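Local atomic coordinates of outer membrane protein TP0453 (Treponema pallidum, PDB entry 3K8G), a protein that associates with the outer membrane as a lipoprotein, alters membrane permeability at acidic pH and might take part in ligand transport. Residues G13-G16 / V21-Y24; D109-A114 / K132-L137. All coordinates share one frame; numbering follows the deposited sequence.

Interaction 1 (G13-G16 / V21-Y24); sequences GVVG and VYLY
Tyr22 reaches from its strand to the turn that follows helix 11-15, and its phenol group does nearly all the touching. The tight part of the contact is one bond: Tyr22 OH donates to Gly16 O at 2.7 Å. The hydroxyl arrives in the carbonyl plane on a lone pair, with a C=O...O angle of 132°. The carbonyl oxygen in turn lies in the plane of the ring, at its edge, with Tyr22 CE1 3.3 Å from Gly16 O. The backbones stay well apart, Val15 CA and Tyr22 CA being 9.0 Å from each other, so the ring has to span the gap. It does so with CG anti to the carbonyl carbon and beside the backbone N (chi1 -76°). Gly16 presents its carbonyl just after the helix with a phi of +110°, a value that suits a glycine. The loose part is apolar: Val15 CG2 comes to the same ring edge at 4.3 Å from Tyr22 CE1. Neither part has a solvent side, since all three touching residues are buried. Ala60 of strand 54-62 meets both Val15 and Tyr22, while Pro143, Leu145 and Phe149 also pack on the tyrosine. Tyr22 OH donates to Gly16 O and accepts from Ala19 N, and these two bonds should hold the turn from helix to strand with little freedom for the O-H to rotate.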
ATOM      1  N   GLY A  13     -10.821   0.704  -7.465  1.00  9.36           N
ATOM      2  CA  GLY A  13     -11.638  -0.325  -8.146  1.00 10.46           C
ATOM      3  C   GLY A  13     -10.789  -1.221  -9.018  1.00  8.93           C
ATOM      4  O   GLY A  13     -11.175  -2.355  -9.296  1.00 11.22           O
ATOM      5  N   VAL A  14      -9.625  -0.719  -9.442  1.00 10.11           N
ATOM      6  CA  VAL A  14      -8.707  -1.519 -10.275  1.00 11.21           C
ATOM      7  C   VAL A  14      -7.863  -2.506  -9.462  1.00 10.46           C
ATOM      8  O   VAL A  14      -7.695  -3.665  -9.862  1.00 11.00           O
ATOM      9  CB  VAL A  14      -7.753  -0.639 -11.147  1.00 12.19           C
ATOM     10  CG1 VAL A  14      -6.767  -1.543 -11.964  1.00 10.08           C
ATOM     11  CG2 VAL A  14      -8.523   0.314 -12.067  1.00 10.68           C
ATOM     12  N   VAL A  15      -7.320  -2.082  -8.319  1.00 11.37           N
ATOM     13  CA  VAL A  15      -6.554  -3.032  -7.485  1.00 11.06           C
ATOM     14  C   VAL A  15      -7.482  -4.124  -6.894  1.00 12.46           C
ATOM     15  O   VAL A  15      -7.043  -5.236  -6.613  1.00 12.55           O
ATOM     16  CB  VAL A  15      -5.672  -2.346  -6.396  1.00 10.41           C
ATOM     17  CG1 VAL A  15      -4.672  -1.368  -7.096  1.00 11.77           C
ATOM     18  CG2 VAL A  15      -6.534  -1.578  -5.358  1.00 10.89           C
ATOM     19  N   GLY A  16      -8.751  -3.796  -6.702  1.00 12.83           N
ATOM     20  CA  GLY A  16      -9.759  -4.812  -6.405  1.00 10.62           C
ATOM     21  C   GLY A  16     -10.309  -4.797  -5.006  1.00 11.45           C
ATOM     22  O   GLY A  16      -9.668  -4.330  -4.075  1.00 11.03           O
ATOM     23  N   VAL A  21      -5.249  -5.594   3.175  1.00  8.02           N
ATOM     24  CA  VAL A  21      -4.640  -4.254   3.441  1.00 10.80           C
ATOM     25  C   VAL A  21      -4.777  -3.390   2.194  1.00 11.63           C
ATOM     26  O   VAL A  21      -4.537  -3.893   1.094  1.00 10.01           O
ATOM     27  CB  VAL A  21      -3.120  -4.332   3.781  1.00 10.49           C
ATOM     28  CG1 VAL A  21      -2.523  -2.934   4.034  1.00  9.80           C
ATOM     29  CG2 VAL A  21      -2.867  -5.263   4.991  1.00  8.68           C
ATOM     30  N   TYR A  22      -5.223  -2.130   2.363  1.00  6.32           N
ATOM     31  CA  TYR A  22      -5.215  -1.175   1.270  1.00  7.12           C
ATOM     32  C   TYR A  22      -4.165  -0.138   1.618  1.00  6.92           C
ATOM     33  O   TYR A  22      -4.016   0.210   2.799  1.00  7.58           O
ATOM     34  CB  TYR A  22      -6.596  -0.498   1.083  1.00  7.27           C
ATOM     35  CG  TYR A  22      -7.556  -1.448   0.402  1.00  8.60           C
ATOM     36  CD1 TYR A  22      -7.547  -1.608  -1.003  1.00  7.56           C
ATOM     37  CD2 TYR A  22      -8.445  -2.216   1.170  1.00  8.83           C
ATOM     38  CE1 TYR A  22      -8.446  -2.521  -1.629  1.00 10.10           C
ATOM     39  CE2 TYR A  22      -9.335  -3.164   0.534  1.00 11.01           C
ATOM     40  CZ  TYR A  22      -9.318  -3.280  -0.836  1.00 11.57           C
ATOM     41  OH  TYR A  22     -10.131  -4.216  -1.417  1.00  9.90           O
ATOM     42  N   LEU A  23      -3.461   0.358   0.591  1.00  8.72           N
ATOM     43  CA  LEU A  23      -2.354   1.293   0.798  1.00  9.73           C
ATOM     44  C   LEU A  23      -2.438   2.436  -0.200  1.00 10.04           C
ATOM     45  O   LEU A  23      -2.850   2.262  -1.341  1.00  8.66           O
ATOM     46  CB  LEU A  23      -0.992   0.594   0.608  1.00 12.02           C
ATOM     47  CG  LEU A  23      -0.742  -0.699   1.391  1.00 15.36           C
ATOM     48  CD1 LEU A  23      -1.282  -1.931   0.576  1.00 15.06           C
ATOM     49  CD2 LEU A  23       0.782  -0.860   1.667  1.00 17.20           C
ATOM     50  N   TYR A  24      -2.066   3.630   0.237  1.00  9.97           N
ATOM     51  CA  TYR A  24      -1.922   4.716  -0.692  1.00 10.61           C
ATOM     52  C   TYR A  24      -0.641   5.498  -0.329  1.00 13.10           C
ATOM     53  O   TYR A  24      -0.477   5.926   0.818  1.00  9.56           O
ATOM     54  CB  TYR A  24      -3.167   5.616  -0.616  1.00 10.89           C
ATOM     55  CG  TYR A  24      -2.961   6.925  -1.315  1.00 10.03           C
ATOM     56  CD1 TYR A  24      -3.003   7.016  -2.697  1.00 14.41           C
ATOM     57  CD2 TYR A  24      -2.718   8.086  -0.574  1.00 12.82           C
ATOM     58  CE1 TYR A  24      -2.790   8.274  -3.350  1.00 13.32           C
ATOM     59  CE2 TYR A  24      -2.493   9.341  -1.205  1.00 15.32           C
ATOM     60  CZ  TYR A  24      -2.554   9.419  -2.576  1.00 17.71           C
ATOM     61  OH  TYR A  24      -2.348  10.654  -3.160  1.00 17.83           O
TER

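Interaction 2 (D109-A114 / K132-L137); sequences DVSIPA and KMLSRL
The carbonyl oxygen of Lys132, two residues before the Leu134 that meets Ser111 and Pro113, takes two donors from Ser135. Ser135 OG gives the short bond, 2.6 Å to Lys132 O, from a position tilted 22° out of the carbonyl plane, and Ser135 N adds a weak one. This bracing sits on the exposed side of the segment; the opposing strand is met by leucines alone. Leu134, with CG anti to the carbonyl carbon and beside the backbone N (chi1 -65°), splits its two methyls between neighbouring targets. Its CD2 lies 3.7 Å from Pro113 CG, and its CD1 lies 3.8 Å from Ser111 OG. Leu137 has much the same first torsion and brings CD1 to the same proline, 4.0 Å from Pro113 CG, the two side chains crossing at about a right angle. Pro113 therefore meets one methyl from each leucine, whereas Ser111 meets Leu134 only. The serine hydroxyl, though set against a methyl, also makes a weak hydrogen bond to Thr101 O on the adjacent strand. Tyr102 and Cys119, from the strands flanking 108-114, close round Leu134, and Met133 reaches Cys119 and Ile121 of strand 117-123. With no hydrogen bond between the two segments, this side of a helix thought to be amphipathic is held on the strand by apolar contact. The polar ties are made to other partners: Ser111 OG to strand 101-104, Lys132 O to Ser135 within the helix, and Arg136 to Val14 O and Glu128.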
ATOM      1  N   ASP A 109       4.508  -9.011 -12.560  1.00 18.96           N
ATOM      2  CA  ASP A 109       3.896  -8.689 -13.837  1.00 15.76           C
ATOM      3  C   ASP A 109       3.587  -7.194 -13.907  1.00 17.29           C
ATOM      4  O   ASP A 109       3.184  -6.587 -12.919  1.00 15.08           O
ATOM      5  CB  ASP A 109       2.655  -9.554 -14.037  1.00 17.58           C
ATOM      6  CG  ASP A 109       2.966 -11.042 -13.827  1.00 22.04           C
ATOM      7  OD1 ASP A 109       4.039 -11.501 -14.331  1.00 31.01           O
ATOM      8  OD2 ASP A 109       2.217 -11.728 -13.107  1.00 18.30           O
ATOM      9  N   VAL A 110       3.816  -6.597 -15.064  1.00 15.36           N
ATOM     10  CA  VAL A 110       3.677  -5.161 -15.211  1.00 14.36           C
ATOM     11  C   VAL A 110       3.006  -4.874 -16.528  1.00 16.06           C
ATOM     12  O   VAL A 110       3.338  -5.485 -17.571  1.00 16.95           O
ATOM     13  CB  VAL A 110       5.027  -4.393 -15.119  1.00 16.11           C
ATOM     14  CG1 VAL A 110       4.801  -2.860 -15.207  1.00 14.04           C
ATOM     15  CG2 VAL A 110       5.813  -4.753 -13.854  1.00 13.59           C
ATOM     16  N   SER A 111       2.097  -3.909 -16.486  1.00 15.35           N
ATOM     17  CA  SER A 111       1.499  -3.359 -17.682  1.00 17.86           C
ATOM     18  C   SER A 111       1.490  -1.863 -17.595  1.00 18.75           C
ATOM     19  O   SER A 111       1.359  -1.300 -16.501  1.00 16.44           O
ATOM     20  CB  SER A 111       0.020  -3.800 -17.792  1.00 18.64           C
ATOM     21  OG  SER A 111      -0.383  -3.508 -19.111  1.00 28.14           O
ATOM     22  N   ILE A 112       1.605  -1.199 -18.744  1.00 17.46           N
ATOM     23  CA  ILE A 112       1.443   0.249 -18.806  1.00 19.25           C
ATOM     24  C   ILE A 112       0.302   0.472 -19.799  1.00 21.55           C
ATOM     25  O   ILE A 112       0.537   0.714 -20.986  1.00 21.48           O
ATOM     26  CB  ILE A 112       2.727   1.007 -19.279  1.00 21.52           C
ATOM     27  CG1 ILE A 112       3.989   0.535 -18.542  1.00 21.82           C
ATOM     28  CG2 ILE A 112       2.538   2.529 -19.148  1.00 21.12           C
ATOM     29  CD1 ILE A 112       4.023   0.863 -17.097  1.00 24.79           C
ATOM     30  N   PRO A 113      -0.944   0.365 -19.327  1.00 21.86           N
ATOM     31  CA  PRO A 113      -2.037   0.290 -20.304  1.00 24.09           C
ATOM     32  C   PRO A 113      -2.404   1.621 -20.964  1.00 26.35           C
ATOM     33  O   PRO A 113      -3.224   1.627 -21.881  1.00 28.33           O
ATOM     34  CB  PRO A 113      -3.213  -0.285 -19.501  1.00 23.30           C
ATOM     35  CG  PRO A 113      -2.865  -0.101 -18.075  1.00 22.77           C
ATOM     36  CD  PRO A 113      -1.406   0.212 -17.935  1.00 23.13           C
ATOM     37  N   ALA A 114      -1.796   2.718 -20.506  1.00 25.55           N
ATOM     38  CA  ALA A 114      -1.977   4.050 -21.099  1.00 25.09           C
ATOM     39  C   ALA A 114      -0.852   4.922 -20.581  1.00 24.35           C
ATOM     40  O   ALA A 114      -0.253   4.596 -19.573  1.00 21.88           O
ATOM     41  CB  ALA A 114      -3.355   4.651 -20.764  1.00 25.56           C
ATOM     42  N   LYS A 132      -6.997 -10.003 -15.925  1.00 12.42           N
ATOM     43  CA  LYS A 132      -8.127  -9.871 -15.009  1.00 11.16           C
ATOM     44  C   LYS A 132      -8.102  -8.522 -14.280  1.00 11.45           C
ATOM     45  O   LYS A 132      -9.156  -7.867 -14.137  1.00 10.78           O
ATOM     46  CB  LYS A 132      -8.204 -11.050 -14.030  1.00 10.79           C
ATOM     47  CG  LYS A 132      -9.398 -10.995 -13.116  1.00 14.07           C
ATOM     48  CD  LYS A 132      -9.582 -12.328 -12.348  1.00 20.48           C
ATOM     49  CE  LYS A 132     -10.886 -12.267 -11.545  1.00 24.32           C
ATOM     50  NZ  LYS A 132     -10.842 -13.228 -10.432  1.00 31.83           N
ATOM     51  N   MET A 133      -6.917  -8.116 -13.817  1.00 10.14           N
ATOM     52  CA  MET A 133      -6.769  -6.760 -13.244  1.00 10.77           C
ATOM     53  C   MET A 133      -7.133  -5.678 -14.245  1.00 10.81           C
ATOM     54  O   MET A 133      -7.899  -4.751 -13.916  1.00 11.13           O
ATOM     55  CB  MET A 133      -5.370  -6.519 -12.756  1.00  9.49           C
ATOM     56  CG  MET A 133      -5.205  -5.134 -12.128  1.00  8.92           C
ATOM     57  SD  MET A 133      -3.629  -5.053 -11.260  1.00 14.95           S
ATOM     58  CE  MET A 133      -3.708  -3.294 -10.693  1.00 10.96           C
ATOM     59  N   LEU A 134      -6.611  -5.805 -15.468  1.00 10.02           N
ATOM     60  CA  LEU A 134      -6.914  -4.829 -16.526  1.00 13.83           C
ATOM     61  C   LEU A 134      -8.392  -4.753 -16.884  1.00 13.19           C
ATOM     62  O   LEU A 134      -8.874  -3.683 -17.245  1.00 13.61           O
ATOM     63  CB  LEU A 134      -6.055  -5.054 -17.787  1.00 12.64           C
ATOM     64  CG  LEU A 134      -4.563  -4.820 -17.572  1.00 15.66           C
ATOM     65  CD1 LEU A 134      -3.788  -5.122 -18.852  1.00 17.03           C
ATOM     66  CD2 LEU A 134      -4.255  -3.385 -17.069  1.00 23.92           C
ATOM     67  N   SER A 135      -9.125  -5.865 -16.764  1.00 13.69           N
ATOM     68  CA  SER A 135     -10.575  -5.845 -17.037  1.00 11.58           C
ATOM     69  C   SER A 135     -11.340  -4.865 -16.095  1.00 11.68           C
ATOM     70  O   SER A 135     -12.455  -4.398 -16.420  1.00  9.12           O
ATOM     71  CB  SER A 135     -11.194  -7.230 -16.912  1.00 11.44           C
ATOM     72  OG  SER A 135     -11.300  -7.606 -15.548  1.00 11.89           O
ATOM     73  N   ARG A 136     -10.732  -4.570 -14.945  1.00  8.79           N
ATOM     74  CA  ARG A 136     -11.317  -3.647 -13.978  1.00 10.58           C
ATOM     75  C   ARG A 136     -11.121  -2.170 -14.377  1.00 10.48           C
ATOM     76  O   ARG A 136     -11.665  -1.273 -13.740  1.00 11.43           O
ATOM     77  CB  ARG A 136     -10.844  -3.961 -12.551  1.00  9.36           C
ATOM     78  CG  ARG A 136     -11.373  -5.368 -12.065  1.00 11.24           C
ATOM     79  CD  ARG A 136     -11.242  -5.575 -10.515  1.00  6.56           C
ATOM     80  NE  ARG A 136      -9.836  -5.574 -10.142  1.00 13.24           N
ATOM     81  CZ  ARG A 136      -9.084  -6.683 -10.060  1.00 13.08           C
ATOM     82  NH1 ARG A 136      -9.649  -7.869 -10.305  1.00 11.40           N
ATOM     83  NH2 ARG A 136      -7.788  -6.592  -9.705  1.00  5.47           N
ATOM     84  N   LEU A 137     -10.339  -1.932 -15.419  1.00 14.52           N
ATOM     85  CA  LEU A 137     -10.324  -0.608 -16.078  1.00 15.61           C
ATOM     86  C   LEU A 137     -11.655  -0.287 -16.722  1.00 17.56           C
ATOM     87  O   LEU A 137     -12.008   0.909 -16.844  1.00 20.02           O
ATOM     88  CB  LEU A 137      -9.190  -0.511 -17.130  1.00 14.73           C
ATOM     89  CG  LEU A 137      -7.745  -0.591 -16.598  1.00 15.59           C
ATOM     90  CD1 LEU A 137      -6.778  -0.747 -17.770  1.00 18.05           C
ATOM     91  CD2 LEU A 137      -7.362   0.622 -15.747  1.00 17.96           C
TER

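How the interactions relate
From the N terminus, interaction 1 comes first: it closes the short turn of residues 17-20 between helix 11-15 and strand 21-26. The chain then runs through helices 31-41 and 45-52 and several strands before interaction 2 closes a longer loop, which carries strand 117-123 and leads into helix 130-135. The two are in series, neither nested nor crossed, with centres about 14 Å apart. They meet through Arg136, whose NE is 2.9 Å from Val14 O, a probable hydrogen bond, and whose NH2 forms a salt bridge with Glu128. Helix 11-15 and the 132-137 segment are thus tied side by side over the strands on which both contacts rest.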